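Local coordinates for mRNA export factor (Human herpesvirus 1, PDB 4YXP), which regulates viral gene expression, inhibits cellular splicing and carries intronless viral mRNAs out of the nucleus, working as a homodimer, at the interface of chains A and B. Residues are numbered along the deposited sequence; one frame, centred on the assembly and turned at random. Chains: chain A/B, mRNA export factor.

Both contacts belong to the intertwined homodimer of the folded C-terminal part of ICP27, and both are made mainly by the last residues of chain A lying on chain B. The tail, within the stretch important for homodimerization, supplies A:His265, A:Lys267 and A:Tyr268 to contact 1 and A:Tyr270, A:Asn272 and A:Phe275 to contact 2. Their C-alpha centres lie about 23 Å apart, a distance the extended tail spans. Contact 1 meets helices 56-59 and 75-91 of chain B; contact 2 meets helix 230-241, with helix 25-38 of chain A joining in. Two-fold symmetry repeats both contacts with the chains exchanged.

Contact 1: the interface of chains A and B. Residues chain A 265, 267-268; chain B 48, 58-59, 62, 89.
The backbone of A:His265 and A:Lys267 runs extended past the short helix 56-59 of B:Val58 and B:Leu59, bringing the C-terminal tail of one ICP27 subunit over the other. This is part of the tail exchange of the intertwined dimer in the HHV-1 ICP27 family. The carbonyl O of B:Val58 lies over the CE1 corner of the A:His265 imidazole, out of the ring plane, 3.2 Å from CE1. With chi1 at 178°, CG of the histidine stands opposite the backbone N and the ring is carried out toward chain B. There NE2 of A:His265 lies in the plane of the B:Phe48 ring, at its edge, 4.0 Å from CE2 of B:Phe48. NE2 of A:His265 also makes a weak, bent hydrogen bond to the phenol OH of A:Tyr268 (3.0 Å), a loose link within the tail.

A:Tyr268 takes B:Phe89 on one face: CZ of B:Phe89, from helix 75-91, sits 3.7 Å from CZ of A:Tyr268, over the ring. The two planes are 73° apart, an edge-to-face packing in which the phenylalanine gives its rim. Beside it, the CG2 methyl of B:Val58 touches CD1 of A:Tyr268, while CG1 of the same valine leans on the backbone carbonyls of A:Lys267 and A:Tyr268.

A water joins the chains. It contacts the carbonyl O of A:Lys267 at 2.7 Å and the carbonyl O of B:Val58 at 2.8 Å, and sits over one face of the A:His265 imidazole. It also reaches OE1 of B:Gln62, a poorly ordered residue.

Contact 2: the interface of chains A and B. Residues chain A 28, 270, 272, 275; chain B 229, 232-233, 236.
B:Met232 and A:Phe275 meet where the last residue of chain A packs on helix 230-241 of chain B. The methionine side chain leaves the helix stretched out: CG lies opposite the backbone N (chi1 180°), and chi2 continues the line. CB makes the step away from the helix, CG of B:Met232 comes within 4.0 Å of CZ at the tip of the A:Phe275 ring, and SD of B:Met232 draws closer to the same CZ, at 3.7 Å. SD of B:Met232 also sits 3.7 Å from the phenol OH of A:Tyr270 and near the amide ND2 of A:Asn272. The chain then bends at chi3 (-70°), turning the CE methyl toward CE1 of A:Tyr270. Methionine thus crosses both aromatic side chains at about a right angle.

The next residue along the helix, B:Ala233, meets another part of the rim: CE2 of A:Phe275 rests on the CB methyl of B:Ala233 at 3.8 Å, and the CA of that alanine lies at the ring edge, in plane. The two ring faces are covered from within chain A, by ND2 of A:Asn272 toward the rim of one and by CG1 of A:Ile28 over the centre of the other. The A:Asn272 amide is held at both ends. ND2 of A:Asn272 gives a hydrogen bond of 3.0 Å to the OH of A:Tyr270, close to the amide plane, and OD1 of A:Asn272 accepts a hydrogen bond from the backbone N of A:Phe275, which lies above the carbonyl plane at 3.2 Å. OD1 also faces CA of B:Gly229, just before the helix.

Farther along, CD1 of A:Ile28 meets CG2 of B:Ile236 at 3.8 Å. In the fold, the end of the tail of chain A is therefore wedged between its own helix 25-38 and helix 230-241 of the partner.

Contact 1: the interface of chains A and B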
# COMPACT_ATOMS: atom_id res chain seq x y z
N HIS A 265 -16.73 4.31 8.19
CA HIS A 265 -17.12 3.02 8.77
C HIS A 265 -16.14 1.92 8.34
O HIS A 265 -15.52 2.02 7.28
CB HIS A 265 -18.55 2.66 8.34
CG HIS A 265 -19.02 1.33 8.83
ND1 HIS A 265 -19.86 1.19 9.92
CD2 HIS A 265 -18.79 0.07 8.38
CE1 HIS A 265 -20.11 -0.09 10.12
NE2 HIS A 265 -19.47 -0.79 9.20
N LYS A 267 -14.01 -0.11 10.85
CA LYS A 267 -13.21 -0.61 11.97
C LYS A 267 -14.16 -0.95 13.12
O LYS A 267 -15.14 -0.25 13.34
CB LYS A 267 -12.18 0.44 12.41
CG LYS A 267 -11.00 0.62 11.47
CD LYS A 267 -10.09 -0.61 11.41
CE LYS A 267 -9.38 -0.86 12.74
NZ LYS A 267 -8.54 -2.10 12.71
N TYR A 268 -13.86 -2.02 13.86
CA TYR A 268 -14.78 -2.48 14.90
C TYR A 268 -14.14 -2.55 16.29
O TYR A 268 -14.79 -2.19 17.28
CB TYR A 268 -15.36 -3.84 14.49
CG TYR A 268 -16.07 -3.75 13.15
CD1 TYR A 268 -17.34 -3.19 13.06
CD2 TYR A 268 -15.45 -4.17 11.98
CE1 TYR A 268 -17.98 -3.08 11.84
CE2 TYR A 268 -16.08 -4.05 10.76
CZ TYR A 268 -17.34 -3.51 10.70
OH TYR A 268 -17.97 -3.39 9.48
N PHE B 48 -26.84 -1.27 9.53
CA PHE B 48 -26.97 -2.35 10.51
C PHE B 48 -28.01 -1.96 11.55
O PHE B 48 -27.99 -0.84 12.06
CB PHE B 48 -25.64 -2.63 11.21
CG PHE B 48 -24.62 -3.34 10.36
CD1 PHE B 48 -24.84 -4.64 9.93
CD2 PHE B 48 -23.42 -2.73 10.04
CE1 PHE B 48 -23.90 -5.30 9.16
CE2 PHE B 48 -22.48 -3.39 9.28
CZ PHE B 48 -22.71 -4.67 8.84
N VAL B 58 -19.94 1.26 16.58
CA VAL B 58 -19.19 0.93 15.37
C VAL B 58 -20.08 0.31 14.30
O VAL B 58 -19.59 -0.08 13.24
CB VAL B 58 -17.99 -0.01 15.69
CG1 VAL B 58 -16.97 0.70 16.57
CG2 VAL B 58 -18.46 -1.30 16.35
N LEU B 59 -21.38 0.23 14.56
CA LEU B 59 -22.32 -0.31 13.57
C LEU B 59 -22.99 0.79 12.74
O LEU B 59 -23.54 0.51 11.68
CB LEU B 59 -23.39 -1.15 14.26
CG LEU B 59 -22.96 -2.54 14.76
CD1 LEU B 59 -24.12 -3.22 15.47
CD2 LEU B 59 -22.45 -3.40 13.63
N GLN B 62 -20.62 6.07 11.48
CA GLN B 62 -19.96 6.94 12.46
C GLN B 62 -19.62 8.33 11.92
O GLN B 62 -19.50 8.55 10.71
CB GLN B 62 -18.68 6.28 13.01
CG GLN B 62 -18.02 5.18 12.16
CD GLN B 62 -17.59 3.98 12.99
OE1 GLN B 62 -18.19 2.91 12.89
NE2 GLN B 62 -16.55 4.15 13.80
N PHE B 89 -23.54 -9.20 11.60
CA PHE B 89 -22.97 -9.35 10.27
C PHE B 89 -23.76 -10.35 9.43
O PHE B 89 -24.19 -10.05 8.32
CB PHE B 89 -21.51 -9.82 10.34
CG PHE B 89 -20.53 -8.77 10.80
CD1 PHE B 89 -20.83 -7.42 10.72
CD2 PHE B 89 -19.30 -9.15 11.31
CE1 PHE B 89 -19.92 -6.47 11.14
CE2 PHE B 89 -18.39 -8.21 11.73
CZ PHE B 89 -18.70 -6.87 11.65
O HOH W 1 -17.27 0.49 11.85

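Contact 2: the interface of chains A and B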
# COMPACT_ATOMS: atom_id res chain seq x y z
N ILE A 28 8.74 -0.67 23.99
CA ILE A 28 8.28 -0.08 22.74
C ILE A 28 8.81 1.34 22.57
O ILE A 28 9.16 1.75 21.47
CB ILE A 28 6.73 -0.08 22.66
CG1 ILE A 28 6.20 -1.51 22.51
CG2 ILE A 28 6.23 0.81 21.52
CD1 ILE A 28 6.58 -2.19 21.20
N TYR A 270 -10.11 -2.69 18.77
CA TYR A 270 -8.68 -2.81 18.97
C TYR A 270 -8.45 -3.79 20.12
O TYR A 270 -8.95 -3.58 21.22
CB TYR A 270 -8.05 -1.45 19.27
CG TYR A 270 -6.58 -1.51 19.65
CD1 TYR A 270 -5.65 -2.09 18.81
CD2 TYR A 270 -6.14 -0.96 20.85
CE1 TYR A 270 -4.31 -2.13 19.15
CE2 TYR A 270 -4.80 -1.00 21.19
CZ TYR A 270 -3.89 -1.58 20.34
OH TYR A 270 -2.55 -1.63 20.68
N ASN A 272 -5.31 -5.85 22.06
CA ASN A 272 -3.89 -6.06 22.26
C ASN A 272 -3.66 -6.52 23.69
O ASN A 272 -3.73 -5.73 24.63
CB ASN A 272 -3.11 -4.78 21.96
CG ASN A 272 -1.61 -4.98 22.00
OD1 ASN A 272 -1.11 -5.93 22.60
ND2 ASN A 272 -0.88 -4.07 21.37
N PHE A 275 0.62 -5.36 25.28
CA PHE A 275 1.03 -4.09 25.87
C PHE A 275 -0.03 -3.01 25.65
O PHE A 275 -0.95 -3.19 24.85
CB PHE A 275 2.38 -3.63 25.29
CG PHE A 275 2.33 -3.24 23.84
CD1 PHE A 275 1.92 -1.98 23.45
CD2 PHE A 275 2.71 -4.14 22.86
CE1 PHE A 275 1.88 -1.62 22.12
CE2 PHE A 275 2.68 -3.79 21.52
CZ PHE A 275 2.26 -2.53 21.15
N GLY B 229 -2.44 -9.23 19.58
CA GLY B 229 -1.43 -8.19 19.69
C GLY B 229 -0.06 -8.64 19.21
O GLY B 229 0.88 -7.84 19.14
N MET B 232 1.43 -6.76 15.93
CA MET B 232 1.97 -5.45 16.23
C MET B 232 3.24 -5.53 17.07
O MET B 232 4.26 -4.93 16.72
CB MET B 232 0.92 -4.60 16.95
CG MET B 232 1.40 -3.21 17.31
SD MET B 232 0.12 -2.24 18.13
CE MET B 232 -1.03 -1.99 16.78
N ALA B 233 3.19 -6.26 18.17
CA ALA B 233 4.34 -6.36 19.06
C ALA B 233 5.52 -7.03 18.35
O ALA B 233 6.66 -6.59 18.46
CB ALA B 233 3.98 -7.12 20.32
N ILE B 236 6.99 -4.87 15.21
CA ILE B 236 7.71 -3.73 15.76
C ILE B 236 9.05 -4.20 16.32
O ILE B 236 10.05 -3.49 16.21
CB ILE B 236 6.89 -2.99 16.83
CG1 ILE B 236 5.70 -2.28 16.17
CG2 ILE B 236 7.76 -1.98 17.59
CD1 ILE B 236 4.72 -1.67 17.16